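PDB 4OTE: lipoprotein, which probably binds methionine as the substrate-binding lipoprotein of an ABC-type importer, and holds selenomethionine in the cleft between its two lobes in this crystal. Local coordinates for residues 18-23 with 218-223. Numbering follows the deposited sequence.
Sequences ELLEEL and DVLTSD. With ZN (zinc ion), chain G; ZN (zinc ion), chain H.
Leu220 is the hub of this contact: its CD2 methyl lies 3.6 Å from CD2 of Leu19 and 3.8 Å from CD1 of Leu23, while its other methyl, CD1, faces CD2 of Leu20 at a looser 4.3 Å. The Leu19 side chain crosses that of Leu220 obliquely, and Leu23 lies across it at about a right angle. Leu19 has CG anti to its backbone N (chi1 171°), whereas Leu23 has CG anti to its carbonyl carbon (chi1 -72°); with these different first torsions the two leucines, one helical turn apart, converge on the same methyl. Leu23 also touches Val219: its CD1 lies 4.3 Å from CG2 of Val219, and its CD2 3.8 Å from the Val219 carbonyl O.

That carbonyl sits beside apolar methyls, and Ser222 OG gives it a 2.6 Å hydrogen bond in the carbonyl plane, on a lone pair. The hydroxyl is held in the crowded position between backbone N and carbonyl carbon (chi1 66°), where it also accepts from Ala225 N as N-cap of helix 223-233. Leu228 of that next helix packs on Leu19 and Leu23, and Leu20 continues onto strands 6-12 and 33-39, so this is helix packing over the sheet of one lobe of the NlpA-type, periplasmic-binding-protein fold.

On the outer side of helix 13-22, Glu18 and Glu22 each give OE2 to one zinc, at 2.1 and 2.0 Å, and Lys232 NZ hydrogen-bonds Glu18 OE2; Glu21 OE2 holds a second zinc. The chemistry is therefore divided: metal and lysine probably offset the crowded carboxylate charge on the outward face, while dispersion between branched side chains joins the two helices within.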
ATOM      1  N   GLU A  18       2.896  -8.659 -10.011  1.00 26.58           N
ATOM      2  CA  GLU A  18       2.368  -8.863 -11.358  1.00 27.59           C
ATOM      3  C   GLU A  18       2.952  -7.850 -12.350  1.00 26.79           C
ATOM      4  O   GLU A  18       3.152  -8.184 -13.516  1.00 26.70           O
ATOM      5  CB  GLU A  18       0.830  -8.827 -11.334  1.00 28.60           C
ATOM      6  CG  GLU A  18       0.114  -8.787 -12.682  1.00 30.33           C
ATOM      7  CD  GLU A  18       0.472  -9.922 -13.632  1.00 32.19           C
ATOM      8  OE1 GLU A  18       1.055 -10.937 -13.199  1.00 34.06           O
ATOM      9  OE2 GLU A  18       0.156  -9.799 -14.838  1.00 31.19           O
ATOM     10  N   LEU A  19       3.244  -6.634 -11.883  1.00 25.41           N
ATOM     11  CA  LEU A  19       3.936  -5.639 -12.709  1.00 25.71           C
ATOM     12  C   LEU A  19       5.335  -6.138 -13.087  1.00 25.31           C
ATOM     13  O   LEU A  19       5.704  -6.128 -14.262  1.00 23.58           O
ATOM     14  CB  LEU A  19       4.024  -4.291 -11.990  1.00 26.93           C
ATOM     15  CG  LEU A  19       4.904  -3.206 -12.624  1.00 30.59           C
ATOM     16  CD1 LEU A  19       4.471  -2.905 -14.054  1.00 31.91           C
ATOM     17  CD2 LEU A  19       4.891  -1.938 -11.780  1.00 31.50           C
ATOM     18  N   LEU A  20       6.100  -6.585 -12.093  1.00 24.85           N
ATOM     19  CA  LEU A  20       7.428  -7.146 -12.342  1.00 25.44           C
ATOM     20  C   LEU A  20       7.380  -8.332 -13.313  1.00 26.55           C
ATOM     21  O   LEU A  20       8.217  -8.427 -14.210  1.00 27.23           O
ATOM     22  CB  LEU A  20       8.100  -7.569 -11.031  1.00 25.88           C
ATOM     23  CG  LEU A  20       8.609  -6.441 -10.128  1.00 24.80           C
ATOM     24  CD1 LEU A  20       8.872  -6.953  -8.720  1.00 24.09           C
ATOM     25  CD2 LEU A  20       9.854  -5.789 -10.707  1.00 24.76           C
ATOM     26  N   GLU A  21       6.399  -9.220 -13.140  1.00 27.60           N
ATOM     27  CA  GLU A  21       6.261 -10.398 -14.002  1.00 29.80           C
ATOM     28  C   GLU A  21       6.079  -9.990 -15.459  1.00 29.82           C
ATOM     29  O   GLU A  21       6.692 -10.575 -16.350  1.00 30.85           O
ATOM     30  CB  GLU A  21       5.075 -11.277 -13.576  1.00 30.94           C
ATOM     31  CG  GLU A  21       5.251 -12.034 -12.263  1.00 33.31           C
ATOM     32  CD  GLU A  21       6.223 -13.201 -12.339  1.00 34.14           C
ATOM     33  OE1 GLU A  21       6.781 -13.467 -13.424  1.00 36.64           O
ATOM     34  OE2 GLU A  21       6.427 -13.873 -11.300  1.00 32.24           O
ATOM     35  N   GLU A  22       5.240  -8.986 -15.694  1.00 27.97           N
ATOM     36  CA  GLU A  22       4.985  -8.506 -17.052  1.00 28.74           C
ATOM     37  C   GLU A  22       6.147  -7.692 -17.623  1.00 27.58           C
ATOM     38  O   GLU A  22       6.191  -7.451 -18.820  1.00 28.52           O
ATOM     39  CB  GLU A  22       3.689  -7.693 -17.099  1.00 28.98           C
ATOM     40  CG  GLU A  22       2.437  -8.512 -16.816  1.00 30.83           C
ATOM     41  CD  GLU A  22       2.115  -9.518 -17.910  1.00 34.85           C
ATOM     42  OE1 GLU A  22       2.626  -9.371 -19.037  1.00 39.54           O
ATOM     43  OE2 GLU A  22       1.337 -10.462 -17.656  1.00 37.62           O
ATOM     44  N   LEU A  23       7.081  -7.278 -16.769  1.00 27.60           N
ATOM     45  CA  LEU A  23       8.282  -6.557 -17.202  1.00 28.98           C
ATOM     46  C   LEU A  23       9.502  -7.463 -17.418  1.00 30.53           C
ATOM     47  O   LEU A  23      10.570  -6.972 -17.790  1.00 33.24           O
ATOM     48  CB  LEU A  23       8.633  -5.461 -16.188  1.00 26.97           C
ATOM     49  CG  LEU A  23       7.700  -4.256 -16.179  1.00 27.25           C
ATOM     50  CD1 LEU A  23       7.949  -3.402 -14.945  1.00 27.28           C
ATOM     51  CD2 LEU A  23       7.863  -3.429 -17.447  1.00 28.37           C
ATOM     52  N   ASP A 218      14.866   1.562 -14.187  1.00 31.79           N
ATOM     53  CA  ASP A 218      14.653   1.927 -15.587  1.00 33.73           C
ATOM     54  C   ASP A 218      13.368   1.299 -16.117  1.00 31.86           C
ATOM     55  O   ASP A 218      12.489   2.008 -16.606  1.00 31.13           O
ATOM     56  CB  ASP A 218      15.844   1.509 -16.467  1.00 37.20           C
ATOM     57  CG  ASP A 218      16.958   2.542 -16.477  1.00 41.77           C
ATOM     58  OD1 ASP A 218      16.772   3.631 -15.889  1.00 42.08           O
ATOM     59  OD2 ASP A 218      18.020   2.266 -17.084  1.00 45.98           O
ATOM     60  N   VAL A 219      13.242  -0.021 -15.992  1.00 30.31           N
ATOM     61  CA  VAL A 219      12.066  -0.704 -16.534  1.00 29.47           C
ATOM     62  C   VAL A 219      10.797  -0.342 -15.762  1.00 27.66           C
ATOM     63  O   VAL A 219       9.720  -0.288 -16.352  1.00 28.87           O
ATOM     64  CB  VAL A 219      12.233  -2.240 -16.615  1.00 30.27           C
ATOM     65  CG1 VAL A 219      13.510  -2.600 -17.367  1.00 31.66           C
ATOM     66  CG2 VAL A 219      12.215  -2.881 -15.236  1.00 31.04           C
ATOM     67  N   LEU A 220      10.923  -0.075 -14.464  1.00 25.93           N
ATOM     68  CA  LEU A 220       9.752   0.231 -13.632  1.00 26.22           C
ATOM     69  C   LEU A 220       9.185   1.638 -13.854  1.00 25.40           C
ATOM     70  O   LEU A 220       8.053   1.911 -13.465  1.00 25.09           O
ATOM     71  CB  LEU A 220      10.055   0.014 -12.146  1.00 26.22           C
ATOM     72  CG  LEU A 220       9.923  -1.429 -11.656  1.00 25.89           C
ATOM     73  CD1 LEU A 220      10.691  -1.628 -10.357  1.00 26.53           C
ATOM     74  CD2 LEU A 220       8.460  -1.810 -11.478  1.00 24.61           C
ATOM     75  N   THR A 221       9.973   2.518 -14.466  1.00 25.63           N
ATOM     76  CA  THR A 221       9.509   3.850 -14.851  1.00 25.08           C
ATOM     77  C   THR A 221       9.351   3.970 -16.378  1.00 25.40           C
ATOM     78  O   THR A 221       9.238   5.072 -16.904  1.00 25.78           O
ATOM     79  CB  THR A 221      10.465   4.943 -14.335  1.00 25.80           C
ATOM     80  OG1 THR A 221      11.791   4.687 -14.804  1.00 27.04           O
ATOM     81  CG2 THR A 221      10.477   4.968 -12.818  1.00 26.55           C
ATOM     82  N   SER A 222       9.326   2.838 -17.079  1.00 24.75           N
ATOM     83  CA  SER A 222       9.198   2.826 -18.539  1.00 25.95           C
ATOM     84  C   SER A 222       7.769   3.100 -18.987  1.00 25.80           C
ATOM     85  O   SER A 222       6.833   2.986 -18.201  1.00 25.51           O
ATOM     86  CB  SER A 222       9.632   1.464 -19.097  1.00 26.22           C
ATOM     87  OG  SER A 222       8.745   0.432 -18.680  1.00 25.20           O
ATOM     88  N   ASP A 223       7.605   3.428 -20.265  1.00 27.20           N
ATOM     89  CA  ASP A 223       6.274   3.556 -20.857  1.00 28.64           C
ATOM     90  C   ASP A 223       5.480   2.250 -20.745  1.00 28.19           C
ATOM     91  O   ASP A 223       4.266   2.274 -20.558  1.00 27.29           O
ATOM     92  CB  ASP A 223       6.368   3.970 -22.327  1.00 30.53           C
ATOM     93  CG  ASP A 223       6.875   5.390 -22.514  1.00 32.01           C
ATOM     94  OD1 ASP A 223       6.940   6.171 -21.542  1.00 30.32           O
ATOM     95  OD2 ASP A 223       7.200   5.745 -23.665  1.00 35.70           O
TER
HETATM   96 ZN    ZN G 305       0.809 -11.427 -15.940  1.00 30.58          ZN
HETATM   97 ZN    ZN H 306       7.479 -15.580 -11.605  0.60 14.68          ZN